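Local coordinates for BH2621 protein (Bacillus halodurans, PDB 2QML) that is of unknown function but has a GNAT acyltransferase fold and may transfer fatty acyl groups to a lysine amine in siderophore biosynthesis, at residues Y88-D93 against T142-P147; N97-E102 against G176-C181. All blocks are in the same frame, centred on the assembly; numbering follows the deposited sequence.

Contact 1: Y88-D93 against T142-P147; sequences YWVKED and TIVAEP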
loop_
_atom_site.group_PDB
_atom_site.type_symbol
_atom_site.label_atom_id
_atom_site.label_comp_id
_atom_site.label_asym_id
_atom_site.label_seq_id
_atom_site.Cartn_x
_atom_site.Cartn_y
_atom_site.Cartn_z
ATOM N N TYR A 88 8.092 -0.028 -0.867
ATOM C CA TYR A 88 9.464 -0.035 -0.380
ATOM C C TYR A 88 10.185 -1.365 -0.562
ATOM O O TYR A 88 9.556 -2.380 -0.821
ATOM C CB TYR A 88 9.481 0.398 1.103
ATOM C CG TYR A 88 8.740 -0.552 2.042
ATOM C CD1 TYR A 88 9.413 -1.592 2.641
ATOM C CD2 TYR A 88 7.381 -0.374 2.355
ATOM C CE1 TYR A 88 8.741 -2.487 3.487
ATOM C CE2 TYR A 88 6.719 -1.279 3.214
ATOM C CZ TYR A 88 7.426 -2.295 3.772
ATOM O OH TYR A 88 6.818 -3.211 4.639
ATOM N N TRP A 89 11.524 -1.289 -0.498
ATOM C CA TRP A 89 12.398 -2.448 -0.485
ATOM C C TRP A 89 12.547 -2.924 0.939
ATOM O O TRP A 89 12.896 -2.156 1.856
ATOM C CB TRP A 89 13.787 -2.121 -1.030
ATOM C CG TRP A 89 13.787 -1.722 -2.477
ATOM C CD1 TRP A 89 13.975 -0.450 -2.981
ATOM C CD2 TRP A 89 13.581 -2.570 -3.620
ATOM N NE1 TRP A 89 13.936 -0.474 -4.346
ATOM C CE2 TRP A 89 13.693 -1.756 -4.768
ATOM C CE3 TRP A 89 13.360 -3.941 -3.792
ATOM C CZ2 TRP A 89 13.542 -2.264 -6.046
ATOM C CZ3 TRP A 89 13.229 -4.442 -5.056
ATOM C CH2 TRP A 89 13.335 -3.605 -6.179
ATOM N N VAL A 90 12.278 -4.214 1.145
ATOM C CA VAL A 90 12.378 -4.786 2.485
ATOM C C VAL A 90 13.794 -4.601 3.037
ATOM O O VAL A 90 13.944 -4.237 4.214
ATOM C CB VAL A 90 11.999 -6.276 2.516
ATOM C CG1 VAL A 90 12.448 -6.946 3.862
ATOM C CG2 VAL A 90 10.495 -6.453 2.303
ATOM N N LYS A 91 14.827 -4.805 2.200
ATOM C CA LYS A 91 16.207 -4.796 2.659
ATOM C C LYS A 91 16.575 -3.537 3.434
ATOM O O LYS A 91 17.354 -3.604 4.363
ATOM C CB LYS A 91 17.163 -4.993 1.469
ATOM C CG LYS A 91 18.646 -5.167 1.858
ATOM C CD LYS A 91 19.504 -5.225 0.586
ATOM C CE LYS A 91 20.992 -5.361 0.918
ATOM N NZ LYS A 91 21.761 -5.449 -0.350
ATOM N N GLU A 92 15.994 -2.412 3.053
ATOM C CA GLU A 92 16.315 -1.159 3.721
ATOM C C GLU A 92 15.242 -0.696 4.714
ATOM O O GLU A 92 15.263 0.439 5.162
ATOM C CB GLU A 92 16.595 -0.071 2.641
ATOM C CG GLU A 92 17.866 -0.307 1.783
ATOM C CD GLU A 92 17.591 -1.166 0.526
ATOM N N ASP A 93 14.331 -1.603 5.079
ATOM C CA ASP A 93 13.232 -1.295 5.918
ATOM C C ASP A 93 13.347 -2.018 7.265
ATOM O O ASP A 93 14.013 -3.058 7.354
ATOM C CB ASP A 93 11.952 -1.757 5.240
ATOM C CG ASP A 93 10.733 -1.166 5.877
ATOM O OD1 ASP A 93 10.462 0.022 5.551
ATOM O OD2 ASP A 93 10.050 -1.868 6.669
ATOM N N THR A 142 8.433 -11.908 -3.824
ATOM C CA THR A 142 7.601 -11.813 -2.630
ATOM C C THR A 142 7.354 -10.379 -2.270
ATOM O O THR A 142 8.288 -9.551 -2.298
ATOM C CB THR A 142 8.281 -12.532 -1.408
ATOM O OG1 THR A 142 8.657 -13.860 -1.806
ATOM C CG2 THR A 142 7.335 -12.520 -0.127
ATOM N N ILE A 143 6.096 -10.062 -1.951
ATOM C CA ILE A 143 5.728 -8.768 -1.402
ATOM C C ILE A 143 5.136 -9.021 -0.006
ATOM O O ILE A 143 4.355 -9.922 0.171
ATOM C CB ILE A 143 4.730 -7.980 -2.272
ATOM C CG1 ILE A 143 5.338 -7.648 -3.654
ATOM C CG2 ILE A 143 4.322 -6.673 -1.582
ATOM C CD1 ILE A 143 4.369 -7.070 -4.666
ATOM N N VAL A 144 5.554 -8.218 0.969
ATOM C CA VAL A 144 5.110 -8.340 2.340
ATOM C C VAL A 144 4.293 -7.123 2.768
ATOM O O VAL A 144 4.359 -6.023 2.201
ATOM C CB VAL A 144 6.287 -8.560 3.330
ATOM C CG1 VAL A 144 7.150 -9.758 2.905
ATOM C CG2 VAL A 144 7.116 -7.254 3.535
ATOM N N ALA A 145 3.493 -7.359 3.790
ATOM C CA ALA A 145 2.653 -6.346 4.434
ATOM C C ALA A 145 2.658 -6.690 5.939
ATOM O O ALA A 145 2.832 -7.870 6.332
ATOM C CB ALA A 145 1.283 -6.377 3.888
ATOM N N GLU A 146 2.538 -5.645 6.764
ATOM C CA GLU A 146 2.480 -5.795 8.227
ATOM C C GLU A 146 1.379 -4.909 8.817
ATOM O O GLU A 146 1.676 -4.072 9.666
ATOM C CB GLU A 146 3.881 -5.573 8.860
ATOM C CG GLU A 146 4.749 -4.456 8.241
ATOM C CD GLU A 146 4.000 -3.132 8.148
ATOM O OE1 GLU A 146 3.174 -3.032 7.209
ATOM O OE2 GLU A 146 4.190 -2.206 9.003
ATOM N N PRO A 147 0.106 -5.170 8.425
ATOM C CA PRO A 147 -0.992 -4.433 8.990
ATOM C C PRO A 147 -0.998 -4.563 10.521
ATOM O O PRO A 147 -0.601 -5.625 11.035
ATOM C CB PRO A 147 -2.228 -5.151 8.418
ATOM C CG PRO A 147 -1.730 -6.566 8.020
ATOM C CD PRO A 147 -0.343 -6.272 7.530
HETATM O O HOH W 1 4.234 -3.379 4.764
#
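V90 meeting V144, with Y88 reaching E146 through a water, makes a small buried contact that passes across the central sheet of a GNAT acetyltransferase fold. Strand 80-89 is separated from strand 142-145 by strand 106-112, which runs between them. With that strand intervening, no direct hydrogen bond joins the two segments, and they meet through side chains.

The apolar half is two branched tips. V90 opens a turn closed by D93 N to V90 O at 2.8 Å. Its CG2 touches V144 CG2 at 3.7 Å, the two side chains crossing at about a right angle. V144 CG1 is anti to the carbonyl carbon (chi1 -54°), which leaves CG2 between the backbone N and that carbon, against V90. Short beta-branched valines suit this place, being apolar and compact; Y99 packs on both.

The polar half belongs to Y88 and E146. The tyrosine hydroxyl comes near the valine, its OH 4.2 Å from V144 CG2, and gives its proton to a water. That water lies in the plane of the ring at its edge and in turn donates to E146 OE1. E146 is folded at both chi1 (39°) and chi2 (52°), which bends its carboxylate back alongside its own backbone and puts OE1 beside the water. Its charge has a second partner, since OE2 forms a salt bridge with K174. H109 stacks on the Y88 ring, and D93 OD1 sits 3.5 Å above one of that ring's faces, offset toward the rim. The water bridge is short on both sides, with Y88 OH 2.6 Å from the water and the water 2.7 Å from E146 OE1.

Contact 2: N97-E102 against G176-C181; sequences NYYPFE and GLLMKC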
loop_
_atom_site.group_PDB
_atom_site.type_symbol
_atom_site.label_atom_id
_atom_site.label_comp_id
_atom_site.label_asym_id
_atom_site.label_seq_id
_atom_site.Cartn_x
_atom_site.Cartn_y
_atom_site.Cartn_z
ATOM N N ASN A 97 14.315 -6.963 9.720
ATOM C CA ASN A 97 14.770 -7.559 10.978
ATOM C C ASN A 97 13.908 -8.692 11.519
ATOM O O ASN A 97 14.313 -9.363 12.449
ATOM C CB ASN A 97 14.816 -6.477 12.046
ATOM C CG ASN A 97 15.759 -5.369 11.700
ATOM O OD1 ASN A 97 16.935 -5.594 11.479
ATOM N ND2 ASN A 97 15.235 -4.172 11.585
ATOM N N TYR A 98 12.733 -8.906 10.955
ATOM C CA TYR A 98 11.761 -9.849 11.511
ATOM C C TYR A 98 11.577 -11.168 10.784
ATOM O O TYR A 98 10.854 -12.029 11.283
ATOM C CB TYR A 98 10.412 -9.120 11.607
ATOM C CG TYR A 98 10.429 -7.998 12.603
ATOM C CD1 TYR A 98 10.924 -6.755 12.266
ATOM C CD2 TYR A 98 9.983 -8.182 13.901
ATOM C CE1 TYR A 98 10.974 -5.730 13.173
ATOM C CE2 TYR A 98 10.018 -7.157 14.810
ATOM C CZ TYR A 98 10.523 -5.937 14.444
ATOM O OH TYR A 98 10.546 -4.899 15.318
ATOM N N TYR A 99 12.184 -11.342 9.612
ATOM C CA TYR A 99 12.049 -12.576 8.889
ATOM C C TYR A 99 13.260 -12.679 7.925
ATOM O O TYR A 99 13.926 -11.682 7.679
ATOM C CB TYR A 99 10.683 -12.645 8.165
ATOM C CG TYR A 99 10.650 -11.916 6.851
ATOM C CD1 TYR A 99 10.464 -10.548 6.802
ATOM C CD2 TYR A 99 10.756 -12.616 5.631
ATOM C CE1 TYR A 99 10.453 -9.862 5.515
ATOM C CE2 TYR A 99 10.760 -11.983 4.418
ATOM C CZ TYR A 99 10.606 -10.604 4.354
ATOM O OH TYR A 99 10.587 -9.953 3.109
ATOM N N PRO A 100 13.579 -13.889 7.426
ATOM C CA PRO A 100 14.722 -14.117 6.515
ATOM C C PRO A 100 14.384 -13.668 5.093
ATOM O O PRO A 100 14.121 -14.463 4.203
ATOM C CB PRO A 100 14.959 -15.625 6.633
ATOM C CG PRO A 100 13.653 -16.186 6.935
ATOM C CD PRO A 100 12.908 -15.170 7.753
ATOM N N PHE A 101 14.365 -12.355 4.927
ATOM C CA PHE A 101 14.013 -11.724 3.663
ATOM C C PHE A 101 15.010 -12.086 2.574
ATOM O O PHE A 101 16.183 -12.362 2.837
ATOM C CB PHE A 101 13.975 -10.196 3.859
ATOM C CG PHE A 101 15.335 -9.572 4.076
ATOM C CD1 PHE A 101 15.913 -9.511 5.329
ATOM C CD2 PHE A 101 16.043 -9.070 3.002
ATOM C CE1 PHE A 101 17.170 -8.938 5.511
ATOM C CE2 PHE A 101 17.303 -8.517 3.171
ATOM C CZ PHE A 101 17.861 -8.448 4.423
ATOM N N GLU A 102 14.520 -12.057 1.348
ATOM C CA GLU A 102 15.350 -12.190 0.163
ATOM C C GLU A 102 15.618 -10.767 -0.337
ATOM O O GLU A 102 14.837 -9.847 -0.142
ATOM C CB GLU A 102 14.696 -13.076 -0.893
ATOM C CG GLU A 102 14.452 -14.524 -0.419
ATOM N N GLY A 176 2.179 -5.747 14.522
ATOM C CA GLY A 176 1.701 -6.028 13.198
ATOM C C GLY A 176 1.539 -7.520 12.985
ATOM O O GLY A 176 2.005 -8.312 13.809
ATOM N N LEU A 177 0.846 -7.875 11.911
ATOM C CA LEU A 177 0.734 -9.248 11.447
ATOM C C LEU A 177 1.554 -9.272 10.168
ATOM O O LEU A 177 1.157 -8.671 9.162
ATOM C CB LEU A 177 -0.707 -9.704 11.226
ATOM C CG LEU A 177 -0.868 -11.149 10.735
ATOM C CD1 LEU A 177 -0.400 -12.186 11.766
ATOM C CD2 LEU A 177 -2.327 -11.370 10.308
ATOM N N LEU A 178 2.721 -9.897 10.214
ATOM C CA LEU A 178 3.537 -10.050 9.002
ATOM C C LEU A 178 2.825 -11.039 8.064
ATOM O O LEU A 178 2.447 -12.145 8.482
ATOM C CB LEU A 178 4.946 -10.489 9.348
ATOM C CG LEU A 178 5.922 -10.784 8.199
ATOM C CD1 LEU A 178 6.168 -9.550 7.306
ATOM C CD2 LEU A 178 7.282 -11.395 8.714
HETATM N N MSE A 179 2.643 -10.629 6.814
HETATM C CA MSE A 179 1.978 -11.409 5.777
HETATM C C MSE A 179 2.854 -11.360 4.533
HETATM O O MSE A 179 3.466 -10.315 4.257
HETATM C CB MSE A 179 0.611 -10.845 5.463
HETATM C CG MSE A 179 -0.219 -10.691 6.682
HETATM SE SE MSE A 179 -1.972 -9.920 6.292
HETATM C CE MSE A 179 -2.897 -11.472 5.550
ATOM N N LYS A 180 2.940 -12.478 3.821
ATOM C CA LYS A 180 3.734 -12.579 2.600
ATOM C C LYS A 180 2.891 -13.011 1.425
ATOM O O LYS A 180 2.089 -13.930 1.532
ATOM C CB LYS A 180 4.893 -13.563 2.743
ATOM C CG LYS A 180 5.818 -13.262 3.908
ATOM C CD LYS A 180 7.234 -13.913 3.809
ATOM C CE LYS A 180 7.274 -15.386 3.698
ATOM N NZ LYS A 180 8.727 -15.815 3.627
ATOM N N CYS A 181 3.089 -12.344 0.292
ATOM C CA CYS A 181 2.416 -12.682 -0.956
ATOM C C CYS A 181 3.482 -13.087 -1.977
ATOM O O CYS A 181 4.330 -12.281 -2.312
ATOM C CB CYS A 181 1.634 -11.507 -1.439
ATOM S SG CYS A 181 0.611 -11.924 -2.875
HETATM O O HOH W 2 11.895 -15.256 3.010
#
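Y99 and L178 are brought together by two first torsions. In Y99, CG lies between the backbone N and the carbonyl carbon (chi1 82°), setting CG and CD1 beside L178 CD2, while in L178 CG is anti to the backbone N (chi1 176°), which carries the leucine out from its strand toward the loop. L178 CD2 then sits 3.7 Å from Y99 CB and 3.8 Å from Y99 CD1, and the two side chains cross at about a right angle. K180, two residues further along the same side of the strand, adds its aliphatic length: chi1 and chi2 bring CD within 4.1 Å of Y99 CE2, and the bend beyond at chi3 redirects CE and NZ.

In the GNAT sheet, strand 175-182 is inserted between strands 142-145 and 164-170, and residues 97-102 belong to the loop that links strands 80-89 and 106-112 and folds over it. Leucine and the methylenes of lysine therefore give the Y99 side chain apolar partners meeting its ring obliquely, while the Y99 OH is hydrogen-bonded to D105.

The loop then makes an inverse gamma turn centred on P100, whose fixed ring suits so tight a bend. The closing bond from F101 N to Y99 O is weak, and F101 N lies 3.6 Å above one face of the Y99 ring, offset toward the rim. The polar end of K180 reaches the loop through a water in the plane of that ring at its edge: the water donates to P100 O at 2.6 Å and weakly accepts from K180 NZ at 3.3 Å.

Contacts 1 and 2 have centres about 7 Å apart and share one sheet, because strands 142-145 and 175-182 are antiparallel neighbours. Probable hydrogen bonds run from C181 N to I143 O at 2.7 Å and from M179 N to A145 O at 2.8 Å. V144 joins the two: CG2 meets V90 within contact 1, and CG1 is 3.4 Å from Y99 OH of contact 2. Y99 also touches V90, so residues 88-93, the loop 97-102 and the two strands close on one apolar cluster. Within contact 1, E146 OE1 is also hydrogen-bonded to a glycerol, probably from the crystallisation liquor, which may mark a pocket.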